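Proton-dependent oligopeptide transporter family protein (Xanthomonas campestris, PDB 6EI3) probably carries small peptides across the membrane by coupling their uptake to the movement of protons. Local coordinates at residues 74-79 / 122-127; 60-65 / 116-121. All coordinates share one frame; numbering follows the deposited sequence. Where two conformers were deposited one is given.

Contact 1 (74-79 / 122-127); sequences GKYTTI and ASFMVD. With 78M ((2S)-2,3-dihydroxypropyl(7Z)-pentadec-7-enoate), chain B.
Lys75 and Phe124 centre a helix-to-helix contact with a salt bridge at one edge and apolar packing beside it. It joins helix 62-95 to helix 121-127, well away from the middle of the chain. The short segments run roughly antiparallel, at 138°, with axes 10.0 Å apart.

Lys75 stretches across the gap. Its CG is anti to the carbonyl carbon (chi1 -68°), and bends at chi3 and chi4 bring the amine to Asp127. NZ donates to the syn lone pair of Asp127 OD2 at 2.7 Å. On the way, Lys75 CE passes 3.1 Å from Ser123 OG, but the angle from NZ to that hydroxyl is too poor for a hydrogen bond.

Nearer the backbone, Phe124 fills the interface. Its CD1 lies 3.7 Å from Lys75 CB. The far end of the ring, at CZ, reaches Tyr76 CB at 3.9 Å. Ile79 CD1 packs against Phe124 CB, 4.0 Å away. Phe124 CZ in turn lies near the plane of the Tyr76 ring, at its edge.

Gly74 and Lys75 probably close the POT-family version of the major facilitator motif A, which links two transmembrane helices on the cytoplasmic side in relatives. Thr78 OG1 donates to Gly74 O at 2.7 Å, where the helix is kinked. One residue earlier, Thr77 OG1 shares a 2.7 Å hydrogen bond with O21 of a bound monoacylglycerol, which Trp81 also holds through its indole nitrogen.

Helix 168-188 flanks the 74-79 side, with Phe186 against Tyr76 and Ile79. Ile7 of helix 4-22 touches Phe124, and helix 137-165 packs on Ala122, Met125 and Val126 through Phe141.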
loop_
_atom_site.group_PDB
_atom_site.type_symbol
_atom_site.label_atom_id
_atom_site.label_comp_id
_atom_site.label_asym_id
_atom_site.label_seq_id
_atom_site.Cartn_x
_atom_site.Cartn_y
_atom_site.Cartn_z
ATOM N N GLY A 74 -22.430 -8.508 4.929
ATOM C CA GLY A 74 -21.654 -9.736 4.837
ATOM C C GLY A 74 -20.672 -9.606 3.679
ATOM O O GLY A 74 -20.810 -8.723 2.834
ATOM N N LYS A 75 -19.684 -10.460 3.633
ATOM C CA LYS A 75 -18.597 -10.398 2.653
ATOM C C LYS A 75 -18.997 -10.743 1.225
ATOM O O LYS A 75 -18.544 -10.061 0.310
ATOM C CB LYS A 75 -17.431 -11.275 3.118
ATOM C CG LYS A 75 -16.741 -10.715 4.361
ATOM C CD LYS A 75 -15.689 -11.667 4.888
ATOM C CE LYS A 75 -15.584 -11.520 6.377
ATOM N NZ LYS A 75 -16.039 -12.739 7.080
ATOM N N TYR A 76 -19.835 -11.778 1.019
ATOM C CA TYR A 76 -20.256 -12.135 -0.345
ATOM C C TYR A 76 -20.878 -10.959 -1.111
ATOM O O TYR A 76 -20.449 -10.670 -2.232
ATOM C CB TYR A 76 -21.231 -13.341 -0.382
ATOM C CG TYR A 76 -21.729 -13.583 -1.790
ATOM C CD1 TYR A 76 -20.906 -14.173 -2.749
ATOM C CD2 TYR A 76 -22.978 -13.124 -2.197
ATOM C CE1 TYR A 76 -21.328 -14.327 -4.071
ATOM C CE2 TYR A 76 -23.417 -13.284 -3.511
ATOM C CZ TYR A 76 -22.590 -13.896 -4.442
ATOM O OH TYR A 76 -23.002 -14.039 -5.738
ATOM N N THR A 77 -21.928 -10.341 -0.535
ATOM C CA THR A 77 -22.659 -9.228 -1.170
ATOM C C THR A 77 -21.753 -8.020 -1.425
ATOM O O THR A 77 -21.827 -7.416 -2.487
ATOM C CB THR A 77 -23.888 -8.870 -0.319
ATOM O OG1 THR A 77 -24.742 -10.010 -0.296
ATOM C CG2 THR A 77 -24.665 -7.656 -0.851
ATOM N N THR A 78 -20.921 -7.678 -0.450
ATOM C CA THR A 78 -20.015 -6.537 -0.525
ATOM C C THR A 78 -18.985 -6.770 -1.635
ATOM O O THR A 78 -18.775 -5.874 -2.458
ATOM C CB THR A 78 -19.415 -6.262 0.858
ATOM O OG1 THR A 78 -20.486 -6.215 1.802
ATOM C CG2 THR A 78 -18.643 -4.939 0.911
ATOM N N ILE A 79 -18.424 -7.999 -1.715
ATOM C CA ILE A 79 -17.468 -8.352 -2.769
ATOM C C ILE A 79 -18.116 -8.186 -4.136
ATOM O O ILE A 79 -17.519 -7.563 -5.012
ATOM C CB ILE A 79 -16.803 -9.768 -2.605
ATOM C CG1 ILE A 79 -15.856 -9.785 -1.380
ATOM C CG2 ILE A 79 -16.004 -10.127 -3.909
ATOM C CD1 ILE A 79 -15.507 -11.217 -0.823
ATOM N N ALA A 122 -9.567 -12.443 1.424
ATOM C CA ALA A 122 -8.857 -13.399 2.269
ATOM C C ALA A 122 -9.686 -13.904 3.422
ATOM O O ALA A 122 -9.699 -15.100 3.670
ATOM C CB ALA A 122 -7.547 -12.808 2.770
ATOM N N SER A 123 -10.404 -13.004 4.106
ATOM C CA SER A 123 -11.285 -13.330 5.240
ATOM C C SER A 123 -12.445 -14.244 4.792
ATOM O O SER A 123 -12.780 -15.193 5.496
ATOM C CB SER A 123 -11.840 -12.040 5.841
ATOM O OG SER A 123 -12.611 -12.357 6.986
ATOM N N PHE A 124 -13.055 -13.958 3.613
ATOM C CA PHE A 124 -14.151 -14.786 3.063
ATOM C C PHE A 124 -13.634 -16.169 2.691
ATOM O O PHE A 124 -14.364 -17.148 2.799
ATOM C CB PHE A 124 -14.783 -14.103 1.837
ATOM C CG PHE A 124 -16.021 -14.772 1.281
ATOM C CD1 PHE A 124 -17.205 -14.800 2.012
ATOM C CD2 PHE A 124 -16.034 -15.273 -0.017
ATOM C CE1 PHE A 124 -18.362 -15.378 1.483
ATOM C CE2 PHE A 124 -17.180 -15.880 -0.535
ATOM C CZ PHE A 124 -18.345 -15.900 0.206
ATOM N N MET A 125 -12.377 -16.247 2.227
ATOM C CA MET A 125 -11.764 -17.539 1.885
ATOM C C MET A 125 -11.642 -18.409 3.162
ATOM O O MET A 125 -11.962 -19.592 3.118
ATOM C CB MET A 125 -10.376 -17.321 1.246
ATOM C CG MET A 125 -9.690 -18.629 0.841
ATOM S SD MET A 125 -8.733 -19.350 2.206
ATOM C CE MET A 125 -7.287 -18.212 2.229
ATOM N N VAL A 126 -11.105 -17.839 4.265
ATOM C CA VAL A 126 -10.927 -18.570 5.537
ATOM C C VAL A 126 -12.298 -19.106 6.052
ATOM O O VAL A 126 -12.366 -20.242 6.518
ATOM C CB VAL A 126 -10.169 -17.727 6.604
ATOM C CG1 VAL A 126 -9.996 -18.498 7.918
ATOM C CG2 VAL A 126 -8.813 -17.268 6.085
ATOM N N ASP A 127 -13.386 -18.311 5.881
ATOM C CA ASP A 127 -14.774 -18.671 6.257
ATOM C C ASP A 127 -15.240 -19.975 5.598
ATOM O O ASP A 127 -16.134 -20.613 6.119
ATOM C CB ASP A 127 -15.765 -17.564 5.814
ATOM C CG ASP A 127 -15.721 -16.269 6.602
ATOM O OD1 ASP A 127 -15.020 -16.225 7.640
ATOM O OD2 ASP A 127 -16.385 -15.289 6.175
HETATM O O21 78M B . -25.602 -10.956 -2.706
HETATM C C20 78M B . -26.683 -10.073 -2.971
HETATM C C18 78M B . -26.419 -9.250 -4.210
HETATM O O19 78M B . -27.313 -8.131 -4.244
HETATM C C17 78M B . -26.559 -10.059 -5.476
HETATM O O2 78M B . -26.094 -9.200 -6.544
HETATM C C1 78M B . -25.934 -9.746 -7.755
HETATM O O1 78M B . -26.059 -10.922 -7.984
HETATM C C2 78M B . -25.600 -8.696 -8.780
HETATM C C3 78M B . -25.223 -9.228 -10.162
HETATM C C4 78M B . -23.855 -9.900 -10.211
HETATM C C5 78M B . -23.388 -10.250 -11.612
HETATM C C6 78M B . -22.214 -11.223 -11.647
HETATM C C7 78M B . -21.503 -11.272 -12.969
HETATM C C8 78M B . -21.798 -11.997 -14.043
HETATM C C9 78M B . -22.940 -12.959 -14.242
HETATM C C10 78M B . -22.900 -13.656 -15.608
HETATM C C11 78M B . -21.931 -14.831 -15.687
HETATM C C12 78M B . -21.510 -15.213 -17.100
HETATM C C13 78M B . -20.699 -16.504 -17.179
HETATM C C15 78M B . -18.589 -16.071 -18.573
HETATM C C14 78M B . -19.964 -16.729 -18.498
#

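Contact 2 (60-65 / 116-121); sequences FFPLLG and GIKPLV. With 78M ((2S)-2,3-dihydroxypropyl(7Z)-pentadec-7-enoate), chain G.
Gly65 and Gly116 mark a close backbone-to-backbone approach between the start of helix 62-95 and the Gly-Ile-Lys-Pro sequence at the end of helix 100-117. Their CA atoms are 3.9 Å apart. Gly65 CA sits 3.3 Å from Gly116 O in a CA-H...O contact, with an angle of 153° at the hydrogen. Gly65 has no side chain to hold the two backbones apart.

Two prolines meet beside the glycines. Pro119 CG rests 3.4 Å from Pro62 O, and Pro119 CD packs on Pro62 CB at 3.7 Å. The Lys118 chain runs alongside the Pro62 ring, and its CD touches Pro62 CG at 3.8 Å. Further along the same segment, Leu120 CD2 touches Gly65 O at 3.8 Å. Ile117 O accepts from both Leu120 N and Val121 N, which ties down the turn around Pro119.

Phe60 takes part in a lipid site. The terminal carbon C15 of a monoacylglycerol lies 3.5 Å above the centre of the ring. Phe61 meets Phe112 edge to face and touches lipid too.

Tyr438 of helix 430-456 closes over Pro62, Lys118 and Pro119, and Phe59 makes a cation-pi contact with Lys118. Close glycine packing of this kind is a familiar means of bringing transmembrane helices together, and a Gly-Gly-Ile-Lys-Pro sequence at this place recurs in many POT transporters.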
loop_
_atom_site.group_PDB
_atom_site.type_symbol
_atom_site.label_atom_id
_atom_site.label_comp_id
_atom_site.label_asym_id
_atom_site.label_seq_id
_atom_site.Cartn_x
_atom_site.Cartn_y
_atom_site.Cartn_z
ATOM N N PHE A 60 -7.068 3.168 0.798
ATOM C CA PHE A 60 -7.928 3.856 1.773
ATOM C C PHE A 60 -9.317 3.174 1.842
ATOM O O PHE A 60 -9.824 2.954 2.943
ATOM C CB PHE A 60 -8.097 5.351 1.430
ATOM C CG PHE A 60 -9.158 6.022 2.277
ATOM C CD1 PHE A 60 -8.903 6.360 3.606
ATOM C CD2 PHE A 60 -10.442 6.226 1.778
ATOM C CE1 PHE A 60 -9.899 6.942 4.403
ATOM C CE2 PHE A 60 -11.442 6.796 2.584
ATOM C CZ PHE A 60 -11.160 7.155 3.888
ATOM N N PHE A 61 -9.937 2.871 0.659
ATOM C CA PHE A 61 -11.280 2.286 0.564
ATOM C C PHE A 61 -11.430 0.900 1.250
ATOM O O PHE A 61 -12.561 0.635 1.647
ATOM C CB PHE A 61 -11.832 2.283 -0.866
ATOM C CG PHE A 61 -12.194 3.679 -1.319
ATOM C CD1 PHE A 61 -13.154 4.423 -0.638
ATOM C CD2 PHE A 61 -11.578 4.248 -2.428
ATOM C CE1 PHE A 61 -13.480 5.722 -1.050
ATOM C CE2 PHE A 61 -11.905 5.551 -2.846
ATOM C CZ PHE A 61 -12.862 6.275 -2.155
ATOM N N PRO A 62 -10.381 0.087 1.585
ATOM C CA PRO A 62 -10.620 -1.083 2.465
ATOM C C PRO A 62 -11.369 -0.712 3.741
ATOM O O PRO A 62 -12.080 -1.562 4.264
ATOM C CB PRO A 62 -9.204 -1.548 2.812
ATOM C CG PRO A 62 -8.413 -1.184 1.592
ATOM C CD PRO A 62 -8.950 0.161 1.215
ATOM N N LEU A 63 -11.235 0.554 4.236
ATOM C CA LEU A 63 -11.949 1.012 5.439
ATOM C C LEU A 63 -13.469 0.891 5.232
ATOM O O LEU A 63 -14.165 0.344 6.093
ATOM C CB LEU A 63 -11.607 2.478 5.817
ATOM C CG LEU A 63 -10.243 2.768 6.469
ATOM C CD1 LEU A 63 -10.120 4.266 6.810
ATOM C CD2 LEU A 63 -10.057 1.977 7.789
ATOM N N LEU A 64 -13.967 1.376 4.072
ATOM C CA LEU A 64 -15.374 1.322 3.702
ATOM C C LEU A 64 -15.833 -0.108 3.417
ATOM O O LEU A 64 -16.862 -0.509 3.951
ATOM C CB LEU A 64 -15.686 2.250 2.522
ATOM C CG LEU A 64 -17.172 2.387 2.135
ATOM C CD1 LEU A 64 -17.994 3.101 3.227
ATOM C CD2 LEU A 64 -17.308 3.119 0.828
ATOM N N GLY A 65 -15.050 -0.869 2.648
ATOM C CA GLY A 65 -15.348 -2.266 2.340
ATOM C C GLY A 65 -15.591 -3.120 3.577
ATOM O O GLY A 65 -16.625 -3.780 3.682
ATOM N N GLY A 116 -12.313 -1.623 -1.848
ATOM C CA GLY A 116 -13.398 -2.213 -1.063
ATOM C C GLY A 116 -13.326 -3.717 -0.845
ATOM O O GLY A 116 -13.664 -4.193 0.241
ATOM N N ILE A 117 -12.882 -4.481 -1.865
ATOM C CA ILE A 117 -12.799 -5.958 -1.771
ATOM C C ILE A 117 -11.542 -6.445 -1.036
ATOM O O ILE A 117 -11.502 -7.582 -0.577
ATOM C CB ILE A 117 -12.880 -6.632 -3.166
ATOM C CG1 ILE A 117 -11.628 -6.277 -4.027
ATOM C CG2 ILE A 117 -14.200 -6.285 -3.868
ATOM C CD1 ILE A 117 -11.418 -7.124 -5.304
ATOM N N LYS A 118 -10.495 -5.602 -1.011
ATOM C CA LYS A 118 -9.181 -5.906 -0.465
ATOM C C LYS A 118 -9.195 -6.513 0.961
ATOM O O LYS A 118 -8.519 -7.518 1.139
ATOM C CB LYS A 118 -8.302 -4.658 -0.550
ATOM C CG LYS A 118 -6.843 -4.876 -0.242
ATOM C CD LYS A 118 -6.146 -3.529 -0.318
ATOM C CE LYS A 118 -4.937 -3.595 -1.182
ATOM N NZ LYS A 118 -5.252 -3.623 -2.613
ATOM N N PRO A 119 -9.917 -6.013 1.992
ATOM C CA PRO A 119 -9.830 -6.691 3.299
ATOM C C PRO A 119 -10.834 -7.838 3.406
ATOM O O PRO A 119 -10.996 -8.397 4.482
ATOM C CB PRO A 119 -10.180 -5.558 4.276
ATOM C CG PRO A 119 -11.186 -4.740 3.525
ATOM C CD PRO A 119 -10.818 -4.836 2.062
ATOM N N LEU A 120 -11.549 -8.147 2.307
ATOM C CA LEU A 120 -12.639 -9.130 2.323
ATOM C C LEU A 120 -12.350 -10.467 1.671
ATOM O O LEU A 120 -12.861 -11.470 2.149
ATOM C CB LEU A 120 -13.921 -8.539 1.678
ATOM C CG LEU A 120 -14.373 -7.126 2.113
ATOM C CD1 LEU A 120 -15.603 -6.715 1.357
ATOM C CD2 LEU A 120 -14.588 -7.032 3.638
ATOM N N VAL A 121 -11.579 -10.473 0.582
ATOM C CA VAL A 121 -11.287 -11.679 -0.194
ATOM C C VAL A 121 -10.644 -12.778 0.678
ATOM O O VAL A 121 -11.155 -13.900 0.699
ATOM C CB VAL A 121 -10.494 -11.362 -1.499
ATOM C CG1 VAL A 121 -9.063 -10.893 -1.224
ATOM C CG2 VAL A 121 -10.525 -12.529 -2.482
HETATM O O21 78M G . -3.223 18.269 -10.879
HETATM C C20 78M G . -4.568 18.028 -11.274
HETATM C C18 78M G . -4.814 16.547 -11.452
HETATM O O19 78M G . -4.192 16.083 -12.654
HETATM C C17 78M G . -6.284 16.188 -11.469
HETATM O O2 78M G . -6.464 15.076 -10.555
HETATM C C1 78M G . -6.417 13.829 -11.044
HETATM O O1 78M G . -6.102 13.560 -12.170
HETATM C C2 78M G . -6.772 12.819 -9.995
HETATM C C3 78M G . -7.490 11.587 -10.526
HETATM C C4 78M G . -7.148 10.355 -9.716
HETATM C C5 78M G . -8.127 9.209 -9.847
HETATM C C6 78M G . -8.047 8.210 -8.696
HETATM C C7 78M G . -8.829 8.636 -7.495
HETATM C C8 78M G . -8.969 7.961 -6.369
HETATM C C9 78M G . -9.774 8.384 -5.182
HETATM C C10 78M G . -8.937 8.989 -4.064
HETATM C C11 78M G . -9.638 9.009 -2.714
HETATM C C12 78M G . -8.776 9.594 -1.617
HETATM C C13 78M G . -9.269 9.367 -0.203
HETATM C C15 78M G . -8.784 9.773 2.243
HETATM C C14 78M G . -8.253 9.796 0.835
#

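In the fold
Both contacts join helix 62-95 to the chain region that runs from helix 100-117 into helix 121-127. Their centres are 11 Å apart. Contact 2 is buried and nearer the middle of the chain; contact 1 lies further out and is only partly buried. The chemistry follows this. Contact 2 relies on glycine, proline and backbone carbonyls, whereas contact 1 pairs a salt bridge with aromatic packing. They also touch directly: Thr78 CG2 lies 3.5 Å from Leu120 CD1, and Ile79 CG1 lies 3.8 Å from Leu120 CB. Leu120 thus packs against residues of both contacts. Each contact has a bound monoacylglycerol at its flank.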